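Long-range contacts in N-methyltransferase (PDB 5BSZ), which probably transfers a methyl group from S-adenosylmethionine to the nitrogen of a nucleotide-linked trideoxysugar destined for the antibiotic kedarcidin: residues A110-G116 against V143-W149; G57-A63 against A84-L89. All coordinates share one frame; numbering follows the deposited sequence.

Contact 1: A110-G116 against V143-W149; sequences AVCCLTG and VLVIDPW. With SAH (S-adenosyl-L-homocysteine), chain B.
Asp147 O is gripped twice: Gly116 N donates to it at 2.9 Å, tilted 34° from the carbonyl plane, and a water donates to it from 2.7 Å. The same water donates to Cys113 O, which also accepts Asp147 N, and so ties the two segments together just where they leave the sheet. The side chain of Asp147 adds a further bond. With CG anti to its own backbone N (chi1 -179°), the carboxylate reaches across to segment 110-116, and Thr115 N meets OD2 at 2.9 Å from above the carboxylate plane. OD1 is taken by a salt bridge to Arg238, so both oxygens are occupied, which should hold the group against rotation. Leu114 crosses Asp147 at about a right angle, its CD2 lying 4.0 Å from Asp147 CB. Gly116, at positive phi, lies with CA 3.6 Å from Trp149 N; a side chain there would run into Trp149 CE3. Upstream the strands run parallel in register, and Val145 N to Val111 O is their shortest bond, 2.8 Å and nearly straight at 174°. Leu114 and Thr115 belong to the S-adenosyl-L-homocysteine pocket. Strands 110-113 and 143-146 are joined by helix 124-135 in a beta-alpha-beta crossover of the Rossmann-like sheet: this helix packs on Val111, Cys113, Leu144 and Ile146, helix 30-44 on Ala110 and Val143, and strand 50-54 flanks 110-113.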
loop_
_atom_site.group_PDB
_atom_site.type_symbol
_atom_site.label_atom_id
_atom_site.label_comp_id
_atom_site.label_asym_id
_atom_site.label_seq_id
_atom_site.Cartn_x
_atom_site.Cartn_y
_atom_site.Cartn_z
ATOM N N ALA A 110 -42.587 14.928 -6.074
ATOM C CA ALA A 110 -41.318 14.929 -6.858
ATOM C C ALA A 110 -40.355 13.838 -6.380
ATOM O O ALA A 110 -40.288 13.497 -5.179
ATOM C CB ALA A 110 -40.628 16.258 -6.696
ATOM N N VAL A 111 -39.603 13.291 -7.329
ATOM C CA VAL A 111 -38.493 12.374 -7.012
ATOM C C VAL A 111 -37.225 12.919 -7.718
ATOM O O VAL A 111 -37.226 13.253 -8.927
ATOM C CB VAL A 111 -38.821 10.931 -7.441
ATOM C CG1 VAL A 111 -37.645 9.977 -7.222
ATOM C CG2 VAL A 111 -40.042 10.346 -6.701
ATOM N N CYS A 112 -36.125 13.002 -6.976
ATOM C CA CYS A 112 -34.880 13.401 -7.624
ATOM C C CYS A 112 -33.747 12.420 -7.365
ATOM O O CYS A 112 -33.732 11.656 -6.379
ATOM C CB CYS A 112 -34.501 14.842 -7.267
ATOM S SG CYS A 112 -34.197 15.128 -5.506
ATOM N N CYS A 113 -32.774 12.443 -8.271
ATOM C CA CYS A 113 -31.536 11.709 -8.070
ATOM C C CYS A 113 -30.410 12.597 -8.608
ATOM O O CYS A 113 -30.393 12.913 -9.812
ATOM C CB CYS A 113 -31.647 10.416 -8.859
ATOM S SG CYS A 113 -30.206 9.330 -8.692
ATOM N N LEU A 114 -29.528 13.028 -7.724
ATOM C CA LEU A 114 -28.680 14.170 -8.017
ATOM C C LEU A 114 -27.205 13.792 -8.189
ATOM O O LEU A 114 -26.785 12.720 -7.769
ATOM C CB LEU A 114 -28.823 15.204 -6.908
ATOM C CG LEU A 114 -30.235 15.758 -6.746
ATOM C CD1 LEU A 114 -30.275 16.757 -5.611
ATOM C CD2 LEU A 114 -30.724 16.416 -8.025
ATOM N N THR A 115 -26.448 14.734 -8.746
ATOM C CA THR A 115 -25.009 14.668 -8.951
ATOM C C THR A 115 -24.506 13.425 -9.655
ATOM O O THR A 115 -23.465 12.891 -9.328
ATOM C CB THR A 115 -24.269 14.915 -7.628
ATOM O OG1 THR A 115 -24.515 13.840 -6.731
ATOM C CG2 THR A 115 -24.853 16.065 -7.011
ATOM N N GLY A 116 -25.228 13.022 -10.687
ATOM C CA GLY A 116 -24.877 11.900 -11.505
ATOM C C GLY A 116 -25.011 10.531 -10.914
ATOM O O GLY A 116 -24.457 9.581 -11.474
ATOM N N VAL A 143 -43.273 14.892 -10.727
ATOM C CA VAL A 143 -42.044 15.305 -11.444
ATOM C C VAL A 143 -40.811 14.499 -11.008
ATOM O O VAL A 143 -40.471 14.407 -9.809
ATOM C CB VAL A 143 -41.754 16.783 -11.213
ATOM C CG1 VAL A 143 -40.671 17.312 -12.143
ATOM C CG2 VAL A 143 -43.024 17.643 -11.384
ATOM N N LEU A 144 -40.147 13.952 -12.012
ATOM C CA LEU A 144 -38.956 13.136 -11.810
ATOM C C LEU A 144 -37.794 13.960 -12.360
ATOM O O LEU A 144 -37.824 14.412 -13.517
ATOM C CB LEU A 144 -39.108 11.814 -12.530
ATOM C CG LEU A 144 -38.241 10.650 -12.039
ATOM C CD1 LEU A 144 -38.683 9.428 -12.831
ATOM C CD2 LEU A 144 -36.758 10.884 -12.228
ATOM N N VAL A 145 -36.849 14.264 -11.490
ATOM C CA VAL A 145 -35.675 15.095 -11.848
ATOM C C VAL A 145 -34.376 14.300 -11.722
ATOM O O VAL A 145 -33.946 13.873 -10.636
ATOM C CB VAL A 145 -35.574 16.350 -10.972
ATOM C CG1 VAL A 145 -34.482 17.287 -11.396
ATOM C CG2 VAL A 145 -36.886 17.126 -10.901
ATOM N N ILE A 146 -33.702 14.150 -12.854
ATOM C CA ILE A 146 -32.381 13.460 -12.897
ATOM C C ILE A 146 -31.287 14.438 -13.300
ATOM O O ILE A 146 -31.403 15.125 -14.333
ATOM C CB ILE A 146 -32.421 12.335 -13.925
ATOM C CG1 ILE A 146 -33.477 11.311 -13.526
ATOM C CG2 ILE A 146 -31.043 11.691 -14.065
ATOM C CD1 ILE A 146 -33.757 10.286 -14.606
ATOM N N ASP A 147 -30.315 14.577 -12.401
ATOM C CA ASP A 147 -29.076 15.281 -12.658
ATOM C C ASP A 147 -28.108 14.219 -13.202
ATOM O O ASP A 147 -27.533 13.439 -12.442
ATOM C CB ASP A 147 -28.530 15.906 -11.365
ATOM C CG ASP A 147 -27.222 16.697 -11.575
ATOM O OD1 ASP A 147 -26.846 16.959 -12.754
ATOM O OD2 ASP A 147 -26.555 17.016 -10.547
ATOM N N PRO A 148 -28.018 14.115 -14.528
ATOM C CA PRO A 148 -27.305 13.028 -15.169
ATOM C C PRO A 148 -25.807 13.152 -14.950
ATOM O O PRO A 148 -25.314 14.221 -14.585
ATOM C CB PRO A 148 -27.656 13.214 -16.660
ATOM C CG PRO A 148 -27.713 14.685 -16.790
ATOM C CD PRO A 148 -28.371 15.158 -15.506
ATOM N N TRP A 149 -25.100 12.044 -15.110
ATOM C CA TRP A 149 -23.631 12.107 -15.239
ATOM C C TRP A 149 -23.352 12.495 -16.697
ATOM O O TRP A 149 -24.316 12.662 -17.506
ATOM C CB TRP A 149 -23.037 10.734 -14.878
ATOM C CG TRP A 149 -21.528 10.672 -14.931
ATOM C CD1 TRP A 149 -20.792 9.812 -15.695
ATOM C CD2 TRP A 149 -20.571 11.505 -14.256
ATOM N NE1 TRP A 149 -19.465 10.048 -15.526
ATOM C CE2 TRP A 149 -19.296 11.092 -14.657
ATOM C CE3 TRP A 149 -20.666 12.545 -13.340
ATOM C CZ2 TRP A 149 -18.126 11.690 -14.185
ATOM C CZ3 TRP A 149 -19.496 13.122 -12.855
ATOM C CH2 TRP A 149 -18.241 12.715 -13.307
HETATM N N SAH B . -26.957 12.597 -4.391
HETATM C CA SAH B . -25.832 12.752 -3.394
HETATM C CB SAH B . -24.890 11.532 -3.300
HETATM C CG SAH B . -23.515 11.534 -3.923
HETATM S SD SAH B . -22.501 10.109 -3.728
HETATM C C SAH B . -25.215 14.081 -3.713
HETATM O O SAH B . -25.475 14.741 -4.711
HETATM O OXT SAH B . -24.539 14.607 -2.882
HETATM C "C5'" SAH B . -23.397 8.763 -4.455
HETATM C "C4'" SAH B . -24.248 8.066 -3.375
HETATM O "O4'" SAH B . -25.037 7.011 -3.957
HETATM C "C3'" SAH B . -23.409 7.368 -2.309
HETATM O "O3'" SAH B . -23.797 7.904 -1.047
HETATM C "C2'" SAH B . -23.753 5.887 -2.344
HETATM O "O2'" SAH B . -23.824 5.296 -1.022
HETATM C "C1'" SAH B . -25.073 5.904 -3.070
HETATM N N9 SAH B . -25.390 4.679 -3.829
HETATM C C8 SAH B . -24.545 3.932 -4.600
HETATM N N7 SAH B . -25.198 2.866 -5.116
HETATM C C5 SAH B . -26.466 2.924 -4.630
HETATM C C6 SAH B . -27.658 2.092 -4.772
HETATM N N6 SAH B . -27.531 1.008 -5.558
HETATM N N1 SAH B . -28.781 2.505 -4.141
HETATM C C2 SAH B . -28.824 3.582 -3.351
HETATM N N3 SAH B . -27.777 4.406 -3.167
HETATM C C4 SAH B . -26.602 4.124 -3.779
HETATM O O HOH W 1 -28.357 11.258 -11.055
#

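Contact 2: G57-A63 against A84-L89; sequences GTGEHLA and AAERKL. With SAH (S-adenosyl-L-homocysteine), chain B; EDO (1,2-ethanediol), chain D.
Lys88 reaches across to the loop and first turn of helix 60-65. Its CB points toward them, CG stands anti to the backbone N (chi1 163°), and the chain bends at chi3 (-81°). CD then lies 3.6 Å from both Thr58 O and Glu60 OE2, and CE is 3.1 Å from Glu60 OE2. At the tip, NZ donates to Thr58 O at 3.1 Å from above the carbonyl plane and forms a salt bridge with Glu60 OE2, also at 3.1 Å, whose hydrogen bond is weak; the two side chains cross at about a right angle. Gly59, the N-cap, lets the backbones come close: a CB there would be tight against Ala85 CB and Leu89 CD1. Leu89 fills the apolar side, its CD1 3.8 Å from Leu62 CD1 and its CD2 against Ala63. On another side of the turn, the carboxylate of S-adenosyl-L-homocysteine lies at the edge of the His61 ring, near the ring plane, while NE2 bonds to Glu33 and Phe30 meets the ring edge-to-face. With an alanine at this position, Glu33 is likely to lose its imidazole partner and a gap to open beside the ligand's carboxylate. Gly57 belongs to the glycine-rich loop after strand 50-54, as in class I methyltransferases. Helices 60-65 and 79-88 follow strands 50-54 and 71-76; Leu62 rests on strand 50-54, and helix 18-24 touches Thr58 and Ala84.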
loop_
_atom_site.group_PDB
_atom_site.type_symbol
_atom_site.label_atom_id
_atom_site.label_comp_id
_atom_site.label_asym_id
_atom_site.label_seq_id
_atom_site.Cartn_x
_atom_site.Cartn_y
_atom_site.Cartn_z
ATOM N N GLY A 57 -26.914 10.466 -0.128
ATOM C CA GLY A 57 -25.606 10.752 0.542
ATOM C C GLY A 57 -25.845 11.263 1.962
ATOM O O GLY A 57 -26.679 10.710 2.690
ATOM N N THR A 58 -25.196 12.364 2.302
ATOM C CA THR A 58 -25.236 12.954 3.655
ATOM C C THR A 58 -26.584 13.618 3.941
ATOM O O THR A 58 -26.796 14.078 5.046
ATOM C CB THR A 58 -24.207 14.095 3.824
ATOM O OG1 THR A 58 -24.498 15.144 2.887
ATOM C CG2 THR A 58 -22.826 13.627 3.546
ATOM N N GLY A 59 -27.475 13.720 2.952
ATOM C CA GLY A 59 -28.743 14.398 3.182
ATOM C C GLY A 59 -28.676 15.918 3.092
ATOM O O GLY A 59 -29.632 16.631 3.429
ATOM N N GLU A 60 -27.562 16.434 2.583
ATOM C CA GLU A 60 -27.429 17.857 2.532
ATOM C C GLU A 60 -28.366 18.568 1.561
ATOM O O GLU A 60 -28.866 19.663 1.882
ATOM C CB GLU A 60 -25.971 18.243 2.326
ATOM C CG GLU A 60 -25.809 19.738 2.362
ATOM C CD GLU A 60 -25.557 20.235 3.775
ATOM O OE1 GLU A 60 -25.239 21.434 3.900
ATOM O OE2 GLU A 60 -25.633 19.429 4.728
ATOM N N HIS A 61 -28.615 17.995 0.384
ATOM C CA HIS A 61 -29.598 18.590 -0.488
ATOM C C HIS A 61 -30.979 18.575 0.220
ATOM O O HIS A 61 -31.740 19.534 0.120
ATOM C CB HIS A 61 -29.743 17.863 -1.826
ATOM C CG HIS A 61 -28.571 18.031 -2.755
ATOM N ND1 HIS A 61 -27.600 17.065 -2.920
ATOM C CD2 HIS A 61 -28.241 19.042 -3.598
ATOM C CE1 HIS A 61 -26.704 17.497 -3.797
ATOM N NE2 HIS A 61 -27.089 18.673 -4.256
ATOM N N LEU A 62 -31.324 17.473 0.867
ATOM C CA LEU A 62 -32.611 17.413 1.582
ATOM C C LEU A 62 -32.759 18.531 2.638
ATOM O O LEU A 62 -33.853 19.082 2.840
ATOM C CB LEU A 62 -32.798 16.013 2.224
ATOM C CG LEU A 62 -33.270 14.888 1.325
ATOM C CD1 LEU A 62 -33.178 13.542 2.056
ATOM C CD2 LEU A 62 -34.677 15.227 0.884
ATOM N N ALA A 63 -31.652 18.870 3.291
ATOM C CA ALA A 63 -31.650 19.923 4.307
ATOM C C ALA A 63 -32.020 21.256 3.686
ATOM O O ALA A 63 -32.732 22.050 4.307
ATOM C CB ALA A 63 -30.311 19.982 5.042
ATOM N N ALA A 84 -26.066 8.992 8.919
ATOM C CA ALA A 84 -25.630 10.391 8.943
ATOM C C ALA A 84 -26.677 11.337 8.360
ATOM O O ALA A 84 -26.965 12.387 8.900
ATOM C CB ALA A 84 -24.300 10.588 8.215
ATOM N N ALA A 85 -27.298 10.956 7.258
ATOM C CA ALA A 85 -28.380 11.769 6.745
ATOM C C ALA A 85 -29.509 11.908 7.780
ATOM O O ALA A 85 -30.059 12.995 8.015
ATOM C CB ALA A 85 -28.890 11.141 5.463
ATOM N N GLU A 86 -29.877 10.796 8.407
ATOM C CA GLU A 86 -31.026 10.822 9.287
ATOM C C GLU A 86 -30.766 11.652 10.531
ATOM O O GLU A 86 -31.649 12.338 10.995
ATOM C CB GLU A 86 -31.476 9.427 9.697
ATOM C CG GLU A 86 -32.950 9.422 10.077
ATOM C CD GLU A 86 -33.506 8.017 10.157
ATOM O OE1 GLU A 86 -33.094 7.355 11.138
ATOM O OE2 GLU A 86 -34.285 7.608 9.238
ATOM N N ARG A 87 -29.556 11.550 11.057
ATOM C CA ARG A 87 -29.047 12.420 12.095
ATOM C C ARG A 87 -29.185 13.883 11.732
ATOM O O ARG A 87 -29.527 14.680 12.599
ATOM C CB ARG A 87 -27.562 12.108 12.312
ATOM C CG ARG A 87 -27.067 12.218 13.742
ATOM C CD ARG A 87 -25.612 11.764 13.854
ATOM N NE ARG A 87 -25.442 10.362 13.473
ATOM C CZ ARG A 87 -24.574 9.897 12.571
ATOM N NH1 ARG A 87 -23.727 10.694 11.922
ATOM N NH2 ARG A 87 -24.546 8.598 12.328
ATOM N N LYS A 88 -28.908 14.264 10.481
ATOM C CA LYS A 88 -28.856 15.685 10.129
ATOM C C LYS A 88 -30.230 16.303 9.910
ATOM O O LYS A 88 -30.386 17.489 10.039
ATOM C CB LYS A 88 -27.977 15.907 8.906
ATOM C CG LYS A 88 -28.151 17.248 8.210
ATOM C CD LYS A 88 -27.525 17.154 6.825
ATOM C CE LYS A 88 -26.030 17.352 6.948
ATOM N NZ LYS A 88 -25.299 16.614 5.892
ATOM N N LEU A 89 -31.224 15.493 9.568
ATOM C CA LEU A 89 -32.540 15.957 9.183
ATOM C C LEU A 89 -33.453 15.821 10.410
ATOM O O LEU A 89 -33.086 15.171 11.379
ATOM C CB LEU A 89 -33.053 15.109 8.017
ATOM C CG LEU A 89 -32.172 15.244 6.761
ATOM C CD1 LEU A 89 -32.550 14.186 5.716
ATOM C CD2 LEU A 89 -32.351 16.657 6.222
HETATM N N SAH B . -26.957 12.597 -4.391
HETATM C CA SAH B . -25.832 12.752 -3.394
HETATM C CB SAH B . -24.890 11.532 -3.300
HETATM C CG SAH B . -23.515 11.534 -3.923
HETATM S SD SAH B . -22.501 10.109 -3.728
HETATM C C SAH B . -25.215 14.081 -3.713
HETATM O O SAH B . -25.475 14.741 -4.711
HETATM O OXT SAH B . -24.539 14.607 -2.882
HETATM C "C5'" SAH B . -23.397 8.763 -4.455
HETATM C "C4'" SAH B . -24.248 8.066 -3.375
HETATM O "O4'" SAH B . -25.037 7.011 -3.957
HETATM C "C3'" SAH B . -23.409 7.368 -2.309
HETATM O "O3'" SAH B . -23.797 7.904 -1.047
HETATM C "C2'" SAH B . -23.753 5.887 -2.344
HETATM O "O2'" SAH B . -23.824 5.296 -1.022
HETATM C "C1'" SAH B . -25.073 5.904 -3.070
HETATM N N9 SAH B . -25.390 4.679 -3.829
HETATM C C8 SAH B . -24.545 3.932 -4.600
HETATM N N7 SAH B . -25.198 2.866 -5.116
HETATM C C5 SAH B . -26.466 2.924 -4.630
HETATM C C6 SAH B . -27.658 2.092 -4.772
HETATM N N6 SAH B . -27.531 1.008 -5.558
HETATM N N1 SAH B . -28.781 2.505 -4.141
HETATM C C2 SAH B . -28.824 3.582 -3.351
HETATM N N3 SAH B . -27.777 4.406 -3.167
HETATM C C4 SAH B . -26.602 4.124 -3.779
HETATM C C1 EDO D . -31.923 13.958 13.572
HETATM O O1 EDO D . -31.856 15.320 14.021
HETATM C C2 EDO D . -33.355 13.451 13.662
HETATM O O2 EDO D . -33.706 12.803 12.433
#

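Overall arrangement
Both segments of contact 2 precede those of contact 1 in the sequence, and the contact centres lie about 17 Å apart, yet both border S-adenosyl-L-homocysteine. They meet directly where Leu114 CD1 packs 3.6 Å from His61 CG, with Thr115 CG2 4.0 Å from His61 CE1, beside the amino acid end of the ligand. Contact 1 thus supplies the loop after strand 110-113, and contact 2 the glycine-rich loop and the start of helix 60-65. Glu76, Asp98, Met99, Gly16 and the Ala55 carbonyl also hydrogen-bond to it. At this same C-terminal end of contact 1, but on the partner segment, the side chain of Trp149 lies about 4 Å from bound thymidine, so the 143-149 segment also borders the thymidine pocket.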